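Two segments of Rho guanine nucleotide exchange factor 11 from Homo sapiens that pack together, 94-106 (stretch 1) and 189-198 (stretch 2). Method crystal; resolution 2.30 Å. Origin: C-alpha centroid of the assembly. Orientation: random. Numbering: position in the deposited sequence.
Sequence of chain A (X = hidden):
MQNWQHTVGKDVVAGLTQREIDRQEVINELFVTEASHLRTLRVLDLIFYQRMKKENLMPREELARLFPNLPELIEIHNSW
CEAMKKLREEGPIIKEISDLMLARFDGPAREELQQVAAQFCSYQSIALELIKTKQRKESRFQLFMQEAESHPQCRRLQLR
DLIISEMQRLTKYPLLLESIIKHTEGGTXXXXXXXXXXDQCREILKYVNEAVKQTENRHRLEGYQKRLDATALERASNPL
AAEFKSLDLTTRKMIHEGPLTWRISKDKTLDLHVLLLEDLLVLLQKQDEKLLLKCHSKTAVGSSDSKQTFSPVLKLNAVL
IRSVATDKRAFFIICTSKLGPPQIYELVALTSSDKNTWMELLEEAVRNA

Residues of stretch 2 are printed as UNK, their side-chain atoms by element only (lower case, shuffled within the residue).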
# COMPACT_ATOMS: atom_id res chain seq x y z
N ILE A 94 17.48 23.39 -15.83
CA ILE A 94 16.73 22.61 -16.78
C ILE A 94 15.53 23.45 -17.22
O ILE A 94 14.87 24.09 -16.39
CB ILE A 94 16.34 21.21 -16.20
CG1 ILE A 94 17.59 20.31 -16.08
CG2 ILE A 94 15.32 20.54 -17.09
CD1 ILE A 94 18.22 20.27 -14.71
N LYS A 95 15.27 23.48 -18.51
CA LYS A 95 14.22 24.33 -19.04
C LYS A 95 12.94 23.53 -19.11
O LYS A 95 12.54 23.02 -18.09
CB LYS A 95 14.63 24.95 -20.38
CG LYS A 95 15.77 25.96 -20.25
CD LYS A 95 15.41 27.11 -19.30
CE LYS A 95 16.35 28.30 -19.45
NZ LYS A 95 17.77 27.97 -19.09
N GLU A 96 12.32 23.38 -20.28
CA GLU A 96 11.10 22.58 -20.36
C GLU A 96 11.41 21.09 -20.16
O GLU A 96 12.45 20.57 -20.60
CB GLU A 96 10.31 22.75 -21.66
CG GLU A 96 10.86 23.69 -22.71
CD GLU A 96 10.62 25.14 -22.34
OE1 GLU A 96 11.61 25.86 -22.10
OE2 GLU A 96 9.43 25.53 -22.23
N ILE A 97 10.49 20.41 -19.51
CA ILE A 97 10.70 19.03 -19.16
C ILE A 97 9.52 18.17 -19.54
O ILE A 97 9.62 16.96 -19.48
CB ILE A 97 11.02 18.94 -17.67
CG1 ILE A 97 12.04 17.85 -17.45
CG2 ILE A 97 9.75 18.83 -16.81
CD1 ILE A 97 12.43 17.71 -16.00
N SER A 98 8.45 18.79 -20.04
CA SER A 98 7.23 18.05 -20.24
C SER A 98 7.37 16.97 -21.31
O SER A 98 6.80 15.90 -21.19
CB SER A 98 6.05 18.97 -20.57
OG SER A 98 6.33 19.73 -21.72
N ASP A 99 8.11 17.25 -22.37
CA ASP A 99 8.28 16.30 -23.43
C ASP A 99 9.06 15.04 -22.93
O ASP A 99 8.80 13.95 -23.36
CB ASP A 99 9.08 16.92 -24.57
CG ASP A 99 8.27 17.95 -25.40
OD1 ASP A 99 7.03 17.97 -25.40
OD2 ASP A 99 8.95 18.72 -26.11
N LEU A 100 10.09 15.23 -22.13
CA LEU A 100 10.77 14.12 -21.52
C LEU A 100 9.79 13.30 -20.66
O LEU A 100 9.75 12.08 -20.76
CB LEU A 100 11.93 14.64 -20.71
CG LEU A 100 12.81 13.64 -19.98
CD1 LEU A 100 13.39 12.58 -20.91
CD2 LEU A 100 13.92 14.40 -19.31
N MET A 101 8.91 13.96 -19.90
CA MET A 101 7.92 13.24 -19.11
C MET A 101 6.94 12.49 -19.99
O MET A 101 6.61 11.33 -19.72
CB MET A 101 7.16 14.19 -18.22
CG MET A 101 8.04 15.03 -17.29
SD MET A 101 8.96 14.05 -16.10
CE MET A 101 10.59 14.14 -16.74
N LEU A 102 6.45 13.14 -21.04
CA LEU A 102 5.56 12.44 -21.95
C LEU A 102 6.25 11.30 -22.70
O LEU A 102 5.60 10.35 -23.11
CB LEU A 102 4.93 13.40 -22.98
CG LEU A 102 4.09 14.53 -22.37
CD1 LEU A 102 3.68 15.52 -23.47
CD2 LEU A 102 2.85 14.00 -21.67
N ALA A 103 7.55 11.39 -22.92
CA ALA A 103 8.22 10.34 -23.61
C ALA A 103 8.29 9.05 -22.76
O ALA A 103 8.49 7.94 -23.29
CB ALA A 103 9.61 10.80 -24.04
N ARG A 104 8.08 9.17 -21.45
CA ARG A 104 8.00 7.96 -20.60
C ARG A 104 6.58 7.56 -20.22
O ARG A 104 6.30 6.39 -20.00
CB ARG A 104 8.84 8.12 -19.34
CG ARG A 104 9.13 6.82 -18.56
CD ARG A 104 8.58 5.57 -19.27
NE ARG A 104 9.55 4.93 -20.05
CZ ARG A 104 9.37 4.05 -21.01
NH1 ARG A 104 8.19 3.67 -21.47
NH2 ARG A 104 10.45 3.58 -21.53
N PHE A 105 5.69 8.50 -20.10
CA PHE A 105 4.44 8.22 -19.43
C PHE A 105 3.23 8.39 -20.26
O PHE A 105 2.12 8.24 -19.75
CB PHE A 105 4.29 9.16 -18.22
CG PHE A 105 5.36 9.00 -17.20
CD1 PHE A 105 5.60 7.76 -16.63
CD2 PHE A 105 6.07 10.10 -16.75
CE1 PHE A 105 6.62 7.61 -15.69
CE2 PHE A 105 7.05 9.96 -15.78
CZ PHE A 105 7.33 8.69 -15.27
N ASP A 106 3.40 8.73 -21.54
CA ASP A 106 2.27 8.94 -22.44
C ASP A 106 2.34 8.03 -23.68
O ASP A 106 3.42 7.57 -24.05
CB ASP A 106 2.26 10.40 -22.87
CG ASP A 106 0.93 10.84 -23.52
OD1 ASP A 106 -0.17 10.42 -23.09
OD2 ASP A 106 1.00 11.64 -24.46
N UNK A 189 2.01 25.88 -22.13
CA UNK A 189 1.90 24.51 -22.67
C UNK A 189 2.64 23.49 -21.77
O UNK A 189 2.15 22.40 -21.50
c UNK A 189 2.48 24.45 -24.08
o UNK A 189 1.65 25.15 -24.98
N UNK A 190 3.83 23.87 -21.33
CA UNK A 190 4.61 23.12 -20.39
C UNK A 190 3.71 22.58 -19.27
O UNK A 190 3.72 21.38 -18.96
c UNK A 190 5.74 24.00 -19.84
o UNK A 190 8.43 21.87 -18.42
c UNK A 190 7.52 22.20 -19.21
o UNK A 190 7.35 21.62 -20.32
c UNK A 190 6.61 23.37 -18.74
N UNK A 191 2.88 23.46 -18.72
CA UNK A 191 2.18 23.21 -17.49
C UNK A 191 1.09 22.18 -17.77
O UNK A 191 0.91 21.19 -17.03
c UNK A 191 -0.81 23.83 -14.31
c UNK A 191 1.22 24.64 -14.38
n UNK A 191 -0.43 23.86 -15.58
c UNK A 191 0.86 24.36 -15.65
n UNK A 191 0.17 24.30 -13.57
c UNK A 191 1.59 24.52 -16.94
N UNK A 192 0.38 22.42 -18.85
CA UNK A 192 -0.69 21.56 -19.34
C UNK A 192 -0.21 20.11 -19.63
O UNK A 192 -0.91 19.13 -19.33
o UNK A 192 -4.34 22.79 -22.36
o UNK A 192 -2.37 22.77 -23.29
c UNK A 192 -1.25 22.19 -20.62
c UNK A 192 -2.59 21.67 -21.11
c UNK A 192 -3.13 22.47 -22.34
N UNK A 193 0.95 20.02 -20.25
CA UNK A 193 1.55 18.75 -20.69
C UNK A 193 2.11 17.93 -19.49
O UNK A 193 1.97 16.72 -19.45
n UNK A 193 5.45 20.14 -24.57
c UNK A 193 4.22 19.30 -24.59
c UNK A 193 2.16 19.19 -23.16
c UNK A 193 2.66 19.03 -21.72
c UNK A 193 3.08 20.07 -23.97
N UNK A 194 2.68 18.61 -18.52
CA UNK A 194 2.96 18.06 -17.22
C UNK A 194 1.71 17.55 -16.51
O UNK A 194 1.77 16.49 -15.89
c UNK A 194 5.08 19.36 -16.68
c UNK A 194 5.68 20.44 -15.79
c UNK A 194 5.88 18.09 -16.51
c UNK A 194 3.62 19.11 -16.35
N UNK A 195 0.59 18.26 -16.62
CA UNK A 195 -0.61 17.77 -15.94
C UNK A 195 -1.06 16.49 -16.62
O UNK A 195 -1.59 15.58 -15.99
c UNK A 195 -1.73 18.82 -15.97
s UNK A 195 -1.37 20.22 -14.86
N UNK A 196 -0.85 16.45 -17.93
CA UNK A 196 -1.26 15.31 -18.69
C UNK A 196 -0.41 14.10 -18.26
O UNK A 196 -0.94 13.03 -17.97
c UNK A 196 -1.11 14.46 -21.16
c UNK A 196 -1.12 15.63 -20.19
n UNK A 196 -4.68 12.11 -21.61
c UNK A 196 -2.47 13.82 -21.19
n UNK A 196 -3.63 11.17 -23.43
c UNK A 196 -3.63 12.05 -22.43
n UNK A 196 -2.59 12.85 -22.27
N UNK A 197 0.90 14.31 -18.17
CA UNK A 197 1.82 13.27 -17.70
C UNK A 197 1.48 12.76 -16.30
O UNK A 197 1.48 11.54 -16.03
c UNK A 197 3.26 13.78 -17.76
N UNK A 198 1.23 13.68 -15.38
CA UNK A 198 0.79 13.32 -14.03
C UNK A 198 -0.43 12.43 -14.07
O UNK A 198 -0.50 11.36 -13.38
n UNK A 198 -3.61 17.13 -13.15
n UNK A 198 -2.10 18.02 -11.64
c UNK A 198 -0.23 14.25 -11.90
c UNK A 198 -2.59 16.98 -12.32
c UNK A 198 -0.93 15.46 -11.33
n UNK A 198 -2.09 15.77 -12.16
c UNK A 198 0.48 14.57 -13.21

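Position 189 opens the helix of stretch 2 with one side-chain carbon followed by one oxygen, the pattern of serine. S189 makes no contact with stretch 1; it is exposed, and a small polar side chain is at ease there.

Position 190 has three carbons, the third carrying two oxygens, which is a glutamate. The side chain of E190 points toward stretch 1 and meets the start of its helix, where backbone amides have no helical carbonyl to bind. OE2 of E190 accepts a hydrogen bond from I97 N at 2.8 Å, and OE1 of E190 accepts one from S98 N at 3.0 Å. The hydroxyl S98 OG donates a further bond to E190 OE1 at 2.6 Å. A carboxylate, with two acceptor oxygens and a negative charge, suits this place well.

At 191 one carbon leads to a five-membered ring of three carbons and two nitrogens, so the residue is histidine. H191 points away from stretch 1 and touches none of it; the position is partly exposed, so a polar ring there costs the contact nothing. Position 192 again shows three carbons, the last bearing two oxygens: a second glutamate. Unlike E190, E192 is exposed and its side chain makes no contact with stretch 1, so its charge is left on the surface.

Position 193 carries four carbons in a row ending in a nitrogen, the mark of lysine. K193 points toward stretch 1, and its length lets the amine reach two oxygens: NZ of K193 donates to D99 OD1 at 2.8 Å, within a salt bridge, and to S98 OG at 3.0 Å. S98 OG thus receives from K193 while giving to E190. The aliphatic part is useful too, with K193 CE 4.0 Å from L102 CD1.

Position 194 has four carbons forked at the second, a leucine. L194 leaves its backbone sideways, but its end comes nearer: CD2 of L194 lies 3.8 Å from M101 CG and 4.0 Å from I97 CG2, apolar contacts that suit a buried, branched hydrocarbon.

One carbon and one sulfur at 195 identify cysteine; C195 is out of reach of stretch 1, which puts no demand on it. Position 196 has three carbons, a nitrogen, then a carbon with two more nitrogens: arginine. R196 NE forms a salt bridge with D106 OD1 at 3.5 Å, while CG of R196 lies 4.0 Å from L102 CD2, so both the charge and the hydrocarbon portion are used.

A single carbon at 197 is alanine. CB of A197 lies 3.9 Å from both M101 CB and L102 CD2, a close fit where the CA atoms of A197 and L102 are only 5.7 Å apart. Position 198 has three carbons, a nitrogen, then a carbon carrying two more nitrogens, again arginine; R198 points away, partly exposed, and its charge makes no contact with stretch 1.

The two helices run nearly parallel, their directions 22° apart and their axes 8.9 Å apart at closest approach. E190 binds the start of the stretch 1 helix, L194 and A197 pack against I97, M101 and L102, and K193 and R196 add salt bridges to D99 and D106. The contact buries 558 Å², both stretches summed.

Stretch 2, residues 189-198: SEHEKLCRAR
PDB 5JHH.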